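PDB 5GPC: transcriptional regulator (TetR/AcrR family) from Bacillus halodurans, which regulates fatty acid degradation as the TetR-family DNA-binding protein FadR, probably repressing the genes of that pathway. Local coordinates for a contact of chain A with DNA. Residues are numbered along the deposited sequence; one frame, centred on the assembly and turned at random.

Site 1 and site 2 are neighbouring halves of one DNA-reading surface, with their C-alpha centres about 9 Å apart. They share the 3-10 helix 40-45 of the helix-turn-helix: Gly41, Thr42 and Leu45 serve site 1 on chain B, while Tyr44 serves site 2 on chain C. Lys7, Val38 and Ala39 add to site 1, and the starts of helices 29-36 and 50-62 add to site 2. One N-terminal unit therefore grips two DNA strands. The assembly holds four such copies. TetR-family regulators typically bind as dimers, so a second copy would probably present the same two sites to another part of the operator.

Site 1: a contact of chain A with DNA. Residues 7, 38-39, 41-42, 45. With nucleotides of chain B.
Lys7 lies alongside the 5' end of DA6 of chain B, its CD and CE passing the phosphate oxygen OP1 and its CE 3.8 Å from the deoxyribose C5'. The chain bends at its end (chi4 -61°), turning NZ away from OP1, so the lysine meets the phosphate group with its methylene carbons, and its charge would probably add a diffuse attraction to the backbone. At the base of DA6, Leu45 offers a branched tip: CD1 lies 3.7 Å from C8 and also reaches the C7 methyl of DT7, an apolar touch suited to the carbon-rich patches of the major groove.

The DT7 phosphate is held more firmly. Its OP2 accepts a hydrogen bond from the backbone N of Ala39 at 3.0 Å. The Thr42 hydroxyl OG1 donates to the same OP2 at 2.5 Å. Thr42 keeps OG1 beside its own backbone N, anti to the carbonyl carbon (chi1 -52°), which directs the hydroxyl at the phosphate. A small beta-branched alcohol suits this place because it donates from close to the main chain. The small side chain of Ala39 probably helps the backbone approach this closely, and its CB packs 3.7 Å from the DT7 C2'.

One step further, Gly41 N donates to the Hoogsteen-edge N7 of DG8 at 3.3 Å, in the major groove. With no side chain, Gly41 can lay its CA 4.0 Å from C6 of DG8. Since adenine also carries N7, this bond alone would not tell the two purines apart.

Lys7 belongs to helix 6-22, Val38 and Ala39 to the turn, and Gly41, Thr42 and Leu45 to the 3-10 helix 40-45, the recognition element of the helix-turn-helix.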
ATOM      1  N   LYS A   7     -19.770  -5.324 -20.061  1.00 54.35           N
ATOM      2  CA  LYS A   7     -18.361  -5.378 -19.689  1.00 48.09           C
ATOM      3  C   LYS A   7     -18.150  -6.061 -18.341  1.00 49.79           C
ATOM      4  O   LYS A   7     -17.103  -6.657 -18.103  1.00 49.82           O
ATOM      5  CB  LYS A   7     -17.760  -3.971 -19.672  1.00 44.17           C
ATOM      6  CG  LYS A   7     -17.714  -3.319 -21.047  1.00 49.18           C
ATOM      7  CD  LYS A   7     -16.891  -2.043 -21.040  1.00 44.75           C
ATOM      8  CE  LYS A   7     -16.945  -1.348 -22.392  1.00 49.18           C
ATOM      9  NZ  LYS A   7     -16.392  -2.186 -23.488  1.00 42.74           N
ATOM     10  N   VAL A  38     -11.193  -4.997 -23.072  1.00 44.22           N
ATOM     11  CA  VAL A  38     -11.282  -3.637 -22.554  1.00 42.45           C
ATOM     12  C   VAL A  38      -9.927  -3.187 -22.009  1.00 40.71           C
ATOM     13  O   VAL A  38      -9.038  -4.008 -21.790  1.00 40.36           O
ATOM     14  CB  VAL A  38     -12.350  -3.513 -21.449  1.00 41.19           C
ATOM     15  CG1 VAL A  38     -13.727  -3.853 -22.001  1.00 34.41           C
ATOM     16  CG2 VAL A  38     -12.008  -4.413 -20.272  1.00 45.60           C
ATOM     17  N   ALA A  39      -9.772  -1.884 -21.798  1.00 33.95           N
ATOM     18  CA  ALA A  39      -8.517  -1.342 -21.288  1.00 41.83           C
ATOM     19  C   ALA A  39      -8.353  -1.630 -19.797  1.00 39.46           C
ATOM     20  O   ALA A  39      -9.338  -1.822 -19.084  1.00 38.63           O
ATOM     21  CB  ALA A  39      -8.439   0.153 -21.552  1.00 42.94           C
ATOM     22  N   GLY A  41      -7.693   0.102 -17.112  1.00 44.57           N
ATOM     23  CA  GLY A  41      -8.378   0.957 -16.159  1.00 37.34           C
ATOM     24  C   GLY A  41      -9.891   0.841 -16.184  1.00 44.64           C
ATOM     25  O   GLY A  41     -10.573   1.402 -15.326  1.00 47.53           O
ATOM     26  N   THR A  42     -10.418   0.116 -17.165  1.00 47.73           N
ATOM     27  CA  THR A  42     -11.861  -0.075 -17.286  1.00 42.63           C
ATOM     28  C   THR A  42     -12.346  -1.089 -16.253  1.00 38.32           C
ATOM     29  O   THR A  42     -13.487  -1.024 -15.795  1.00 40.19           O
ATOM     30  CB  THR A  42     -12.252  -0.546 -18.703  1.00 43.65           C
ATOM     31  OG1 THR A  42     -11.680   0.334 -19.677  1.00 37.84           O
ATOM     32  CG2 THR A  42     -13.767  -0.559 -18.872  1.00 37.63           C
ATOM     33  N   LEU A  45     -13.753   0.361 -13.084  1.00 38.58           N
ATOM     34  CA  LEU A  45     -15.026   1.065 -13.157  1.00 44.11           C
ATOM     35  C   LEU A  45     -16.160   0.109 -12.819  1.00 45.54           C
ATOM     36  O   LEU A  45     -17.300   0.526 -12.613  1.00 44.68           O
ATOM     37  CB  LEU A  45     -15.243   1.671 -14.545  1.00 42.91           C
ATOM     38  CG  LEU A  45     -14.246   2.740 -14.987  1.00 39.00           C
ATOM     39  CD1 LEU A  45     -14.594   3.246 -16.378  1.00 42.88           C
ATOM     40  CD2 LEU A  45     -14.215   3.883 -13.984  1.00 46.66           C
TER
ATOM     41  P    DA B   6     -18.024   1.843 -20.531  1.00 54.01           P
ATOM     42  OP1  DA B   6     -18.801   0.836 -21.286  1.00 53.25           O
ATOM     43  OP2  DA B   6     -17.852   1.693 -19.069  1.00 55.62           O
ATOM     44  O5'  DA B   6     -16.574   2.010 -21.190  1.00 50.77           O
ATOM     45  C5'  DA B   6     -16.458   2.465 -22.536  1.00 47.93           C
ATOM     46  C4'  DA B   6     -15.088   3.073 -22.798  1.00 45.07           C
ATOM     47  O4'  DA B   6     -14.950   4.309 -22.069  1.00 48.81           O
ATOM     48  C3'  DA B   6     -13.894   2.205 -22.384  1.00 44.09           C
ATOM     49  O3'  DA B   6     -13.195   1.770 -23.544  1.00 42.99           O
ATOM     50  C2'  DA B   6     -13.025   3.129 -21.508  1.00 42.41           C
ATOM     51  C1'  DA B   6     -13.589   4.513 -21.806  1.00 44.37           C
ATOM     52  N9   DA B   6     -13.468   5.454 -20.693  1.00 45.61           N
ATOM     53  C8   DA B   6     -13.958   5.299 -19.425  1.00 42.85           C
ATOM     54  N7   DA B   6     -13.705   6.312 -18.631  1.00 40.16           N
ATOM     55  C5   DA B   6     -13.004   7.198 -19.434  1.00 41.70           C
ATOM     56  C6   DA B   6     -12.446   8.468 -19.186  1.00 42.27           C
ATOM     57  N6   DA B   6     -12.519   9.087 -18.002  1.00 36.11           N
ATOM     58  N1   DA B   6     -11.810   9.083 -20.206  1.00 43.07           N
ATOM     59  C2   DA B   6     -11.741   8.462 -21.389  1.00 43.74           C
ATOM     60  N3   DA B   6     -12.224   7.271 -21.742  1.00 43.86           N
ATOM     61  C4   DA B   6     -12.850   6.685 -20.709  1.00 44.16           C
ATOM     62  P    DT B   7     -11.901   0.827 -23.410  1.00 45.39           P
ATOM     63  OP1  DT B   7     -11.790   0.047 -24.663  1.00 49.38           O
ATOM     64  OP2  DT B   7     -11.982   0.122 -22.111  1.00 46.34           O
ATOM     65  O5'  DT B   7     -10.685   1.862 -23.347  1.00 48.73           O
ATOM     66  C5'  DT B   7     -10.536   2.829 -24.376  1.00 49.22           C
ATOM     67  C4'  DT B   7      -9.448   3.830 -24.036  1.00 49.29           C
ATOM     68  O4'  DT B   7      -9.832   4.610 -22.880  1.00 56.84           O
ATOM     69  C3'  DT B   7      -8.077   3.226 -23.706  1.00 47.20           C
ATOM     70  O3'  DT B   7      -7.108   3.733 -24.608  1.00 50.58           O
ATOM     71  C2'  DT B   7      -7.802   3.689 -22.266  1.00 45.29           C
ATOM     72  C1'  DT B   7      -8.666   4.935 -22.175  1.00 49.53           C
ATOM     73  N1   DT B   7      -9.035   5.328 -20.782  1.00 49.09           N
ATOM     74  C2   DT B   7      -8.620   6.549 -20.303  1.00 44.38           C
ATOM     75  O2   DT B   7      -7.960   7.334 -20.957  1.00 48.33           O
ATOM     76  N3   DT B   7      -9.009   6.823 -19.019  1.00 39.42           N
ATOM     77  C4   DT B   7      -9.758   6.015 -18.183  1.00 40.21           C
ATOM     78  O4   DT B   7     -10.058   6.351 -17.042  1.00 40.46           O
ATOM     79  C5   DT B   7     -10.161   4.747 -18.748  1.00 42.32           C
ATOM     80  C7   DT B   7     -10.977   3.786 -17.934  1.00 38.65           C
ATOM     81  C6   DT B   7      -9.785   4.468 -20.006  1.00 49.11           C
ATOM     82  P    DG B   8      -6.117   2.735 -25.383  1.00 64.67           P
ATOM     83  OP1  DG B   8      -5.985   3.232 -26.771  1.00 50.06           O
ATOM     84  OP2  DG B   8      -6.582   1.352 -25.134  1.00 55.98           O
ATOM     85  O5'  DG B   8      -4.722   2.921 -24.623  1.00 64.14           O
ATOM     86  C5'  DG B   8      -4.166   4.221 -24.472  1.00 58.93           C
ATOM     87  C4'  DG B   8      -3.262   4.287 -23.254  1.00 54.79           C
ATOM     88  O4'  DG B   8      -4.056   4.539 -22.062  1.00 61.65           O
ATOM     89  C3'  DG B   8      -2.464   3.010 -22.961  1.00 55.54           C
ATOM     90  O3'  DG B   8      -1.157   3.356 -22.534  1.00 64.29           O
ATOM     91  C2'  DG B   8      -3.256   2.381 -21.820  1.00 55.12           C
ATOM     92  C1'  DG B   8      -3.656   3.632 -21.063  1.00 59.75           C
ATOM     93  N9   DG B   8      -4.748   3.441 -20.115  1.00 50.71           N
ATOM     94  C8   DG B   8      -5.492   2.302 -19.920  1.00 47.85           C
ATOM     95  N7   DG B   8      -6.397   2.427 -18.987  1.00 45.60           N
ATOM     96  C5   DG B   8      -6.237   3.730 -18.532  1.00 45.16           C
ATOM     97  C6   DG B   8      -6.938   4.436 -17.525  1.00 41.69           C
ATOM     98  O6   DG B   8      -7.868   4.038 -16.813  1.00 46.87           O
ATOM     99  N1   DG B   8      -6.460   5.736 -17.379  1.00 42.62           N
ATOM    100  C2   DG B   8      -5.435   6.284 -18.113  1.00 47.06           C
ATOM    101  N2   DG B   8      -5.113   7.554 -17.829  1.00 41.16           N
ATOM    102  N3   DG B   8      -4.770   5.633 -19.060  1.00 49.04           N
ATOM    103  C4   DG B   8      -5.225   4.365 -19.214  1.00 47.94           C
TER

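Site 2: a contact of chain A with DNA. Residues 29, 44, 49-50. With nucleotides of chain C.
Tyr44 reaches the DT13 phosphate of chain C with its phenol tip, OH donating to OP2 at 2.7 Å. Its ring also meets two thymines on the same face. The base of DT13 turns its C6 side towards that face, the two planes 76° apart, and the C7 methyl of DT14 stands over the ring 3.9 Å from its centroid, a CH-pi contact. The C7 methyl of DT13 lies at the ring's edge by CE1, with CG1 of the beta-branched, apolar Val29 also 3.6 Å from it. Tyrosine suits the place because it joins a flat apolar surface for thymine methyls to a polar end for the phosphate. An alanine here would probably leave the DT14 methyl without its aromatic floor and OP2 of DT13 without one of its donors.

That same OP2 also accepts a hydrogen bond from the backbone N of Lys50 at 2.9 Å. The Lys50 side chain runs out fully extended, its CG anti to the backbone N (chi1 175°), and carries NZ to OP1 of DA12, a salt bridge of 2.6 Å. A long cation suits this span to the preceding phosphate. The other oxygen of that group, OP2 of DA12, takes the backbone N of Val29 at 3.0 Å.

Behind these contacts lie two helix beginnings. Val29 opens helix 29-36 and Lys50 opens helix 50-62, so the phosphate of DA12 meets the start of the first and that of DT13 the start of the second, and the helix dipoles would probably favour their negative charge. Asn49 leads into the second of these helices and rests its CB 3.8 Å from OP1 of DT13.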
ATOM      1  N   VAL A  29      -3.694  -8.230 -14.186  1.00 43.09           N
ATOM      2  CA  VAL A  29      -4.905  -7.503 -14.555  1.00 38.93           C
ATOM      3  C   VAL A  29      -4.948  -7.159 -16.046  1.00 36.98           C
ATOM      4  O   VAL A  29      -5.993  -7.283 -16.687  1.00 41.03           O
ATOM      5  CB  VAL A  29      -5.047  -6.208 -13.728  1.00 35.32           C
ATOM      6  CG1 VAL A  29      -6.166  -5.335 -14.277  1.00 34.67           C
ATOM      7  CG2 VAL A  29      -5.293  -6.541 -12.264  1.00 35.99           C
ATOM      8  N   TYR A  44     -11.593  -1.210 -13.243  1.00 36.94           N
ATOM      9  CA  TYR A  44     -11.799  -0.543 -11.967  1.00 35.32           C
ATOM     10  C   TYR A  44     -13.016   0.376 -11.979  1.00 35.27           C
ATOM     11  O   TYR A  44     -13.282   1.081 -11.007  1.00 38.58           O
ATOM     12  CB  TYR A  44     -10.540   0.236 -11.585  1.00 37.23           C
ATOM     13  CG  TYR A  44      -9.359  -0.665 -11.305  1.00 33.25           C
ATOM     14  CD1 TYR A  44      -8.642  -1.249 -12.342  1.00 39.68           C
ATOM     15  CD2 TYR A  44      -8.970  -0.944 -10.002  1.00 33.93           C
ATOM     16  CE1 TYR A  44      -7.570  -2.079 -12.090  1.00 40.79           C
ATOM     17  CE2 TYR A  44      -7.898  -1.772  -9.741  1.00 36.38           C
ATOM     18  CZ  TYR A  44      -7.201  -2.336 -10.788  1.00 37.58           C
ATOM     19  OH  TYR A  44      -6.134  -3.162 -10.529  1.00 38.29           O
ATOM     20  N   ASN A  49     -11.101  -3.752  -6.473  1.00 43.15           N
ATOM     21  CA  ASN A  49      -9.747  -4.256  -6.666  1.00 44.79           C
ATOM     22  C   ASN A  49      -9.677  -5.330  -7.735  1.00 48.91           C
ATOM     23  O   ASN A  49     -10.668  -5.638  -8.404  1.00 45.73           O
ATOM     24  CB  ASN A  49      -9.181  -4.838  -5.372  1.00 51.13           C
ATOM     25  CG  ASN A  49      -9.544  -4.026  -4.153  1.00 46.58           C
ATOM     26  OD1 ASN A  49      -9.992  -2.890  -4.261  1.00 62.16           O
ATOM     27  ND2 ASN A  49      -9.337  -4.607  -2.976  1.00 70.16           N
ATOM     28  N   LYS A  50      -8.488  -5.902  -7.878  1.00 42.85           N
ATOM     29  CA  LYS A  50      -8.316  -7.148  -8.596  1.00 37.95           C
ATOM     30  C   LYS A  50      -8.988  -8.243  -7.786  1.00 45.20           C
ATOM     31  O   LYS A  50      -9.554  -9.190  -8.333  1.00 46.56           O
ATOM     32  CB  LYS A  50      -6.835  -7.460  -8.803  1.00 36.90           C
ATOM     33  CG  LYS A  50      -6.567  -8.818  -9.444  1.00 29.64           C
ATOM     34  CD  LYS A  50      -5.073  -9.080  -9.549  1.00 35.24           C
ATOM     35  CE  LYS A  50      -4.764 -10.297 -10.407  1.00 31.17           C
ATOM     36  NZ  LYS A  50      -3.305 -10.612 -10.397  1.00 35.24           N
TER
ATOM     37  P    DA C  12      -1.133  -7.616 -11.113  1.00 44.96           P
ATOM     38  OP1  DA C  12      -1.298  -9.029 -10.705  1.00 40.31           O
ATOM     39  OP2  DA C  12      -1.382  -7.217 -12.515  1.00 52.76           O
ATOM     40  O5'  DA C  12      -2.049  -6.704 -10.170  1.00 46.64           O
ATOM     41  C5'  DA C  12      -1.862  -6.735  -8.759  1.00 43.04           C
ATOM     42  C4'  DA C  12      -2.023  -5.351  -8.153  1.00 43.04           C
ATOM     43  O4'  DA C  12      -1.065  -4.442  -8.755  1.00 47.82           O
ATOM     44  C3'  DA C  12      -3.394  -4.714  -8.346  1.00 44.65           C
ATOM     45  O3'  DA C  12      -3.756  -3.986  -7.182  1.00 30.69           O
ATOM     46  C2'  DA C  12      -3.187  -3.793  -9.547  1.00 47.44           C
ATOM     47  C1'  DA C  12      -1.735  -3.363  -9.374  1.00 47.71           C
ATOM     48  N9   DA C  12      -1.062  -3.077 -10.639  1.00 55.51           N
ATOM     49  C8   DA C  12      -1.032  -3.872 -11.751  1.00 56.59           C
ATOM     50  N7   DA C  12      -0.344  -3.366 -12.746  1.00 59.61           N
ATOM     51  C5   DA C  12       0.111  -2.155 -12.252  1.00 64.64           C
ATOM     52  C6   DA C  12       0.903  -1.135 -12.819  1.00 64.42           C
ATOM     53  N6   DA C  12       1.389  -1.187 -14.064  1.00 61.84           N
ATOM     54  N1   DA C  12       1.175  -0.057 -12.055  1.00 64.81           N
ATOM     55  C2   DA C  12       0.686  -0.007 -10.810  1.00 65.06           C
ATOM     56  N3   DA C  12      -0.067  -0.901 -10.169  1.00 57.79           N
ATOM     57  C4   DA C  12      -0.321  -1.961 -10.954  1.00 62.56           C
ATOM     58  P    DT C  13      -5.268  -3.486  -6.975  1.00 36.46           P
ATOM     59  OP1  DT C  13      -5.591  -3.618  -5.536  1.00 45.98           O
ATOM     60  OP2  DT C  13      -6.117  -4.152  -7.986  1.00 38.49           O
ATOM     61  O5'  DT C  13      -5.199  -1.935  -7.344  1.00 37.71           O
ATOM     62  C5'  DT C  13      -4.192  -1.125  -6.767  1.00 41.30           C
ATOM     63  C4'  DT C  13      -4.076   0.193  -7.505  1.00 40.92           C
ATOM     64  O4'  DT C  13      -3.412  -0.013  -8.763  1.00 47.63           O
ATOM     65  C3'  DT C  13      -5.409   0.860  -7.842  1.00 45.53           C
ATOM     66  O3'  DT C  13      -5.593   1.988  -7.000  1.00 52.26           O
ATOM     67  C2'  DT C  13      -5.284   1.258  -9.330  1.00 41.38           C
ATOM     68  C1'  DT C  13      -3.812   1.001  -9.639  1.00 44.69           C
ATOM     69  N1   DT C  13      -3.549   0.540 -11.036  1.00 43.67           N
ATOM     70  C2   DT C  13      -2.898   1.379 -11.910  1.00 48.49           C
ATOM     71  O2   DT C  13      -2.531   2.501 -11.612  1.00 57.60           O
ATOM     72  N3   DT C  13      -2.693   0.858 -13.159  1.00 51.68           N
ATOM     73  C4   DT C  13      -3.062  -0.395 -13.613  1.00 56.98           C
ATOM     74  O4   DT C  13      -2.833  -0.775 -14.757  1.00 62.52           O
ATOM     75  C5   DT C  13      -3.734  -1.228 -12.644  1.00 51.45           C
ATOM     76  C7   DT C  13      -4.179  -2.608 -13.022  1.00 50.00           C
ATOM     77  C6   DT C  13      -3.940  -0.728 -11.416  1.00 47.99           C
ATOM     78  P    DT C  14      -6.901   2.909  -7.129  1.00 45.14           P
ATOM     79  OP1  DT C  14      -7.372   3.197  -5.756  1.00 47.26           O
ATOM     80  OP2  DT C  14      -7.817   2.293  -8.112  1.00 47.59           O
ATOM     81  O5'  DT C  14      -6.335   4.260  -7.762  1.00 52.20           O
ATOM     82  C5'  DT C  14      -5.079   4.762  -7.331  1.00 46.08           C
ATOM     83  C4'  DT C  14      -4.606   5.876  -8.241  1.00 51.82           C
ATOM     84  O4'  DT C  14      -4.250   5.330  -9.537  1.00 49.38           O
ATOM     85  C3'  DT C  14      -5.638   6.973  -8.502  1.00 50.21           C
ATOM     86  O3'  DT C  14      -5.021   8.242  -8.390  1.00 57.49           O
ATOM     87  C2'  DT C  14      -6.106   6.693  -9.931  1.00 43.21           C
ATOM     88  C1'  DT C  14      -4.857   6.090 -10.555  1.00 46.27           C
ATOM     89  N1   DT C  14      -5.140   5.187 -11.703  1.00 46.75           N
ATOM     90  C2   DT C  14      -4.541   5.432 -12.916  1.00 45.61           C
ATOM     91  O2   DT C  14      -3.784   6.366 -13.111  1.00 48.67           O
ATOM     92  N3   DT C  14      -4.863   4.539 -13.903  1.00 48.31           N
ATOM     93  C4   DT C  14      -5.705   3.447 -13.800  1.00 45.26           C
ATOM     94  O4   DT C  14      -5.932   2.701 -14.747  1.00 49.06           O
ATOM     95  C5   DT C  14      -6.298   3.246 -12.500  1.00 40.38           C
ATOM     96  C7   DT C  14      -7.230   2.094 -12.267  1.00 37.03           C
ATOM     97  C6   DT C  14      -5.990   4.114 -11.526  1.00 47.48           C
TER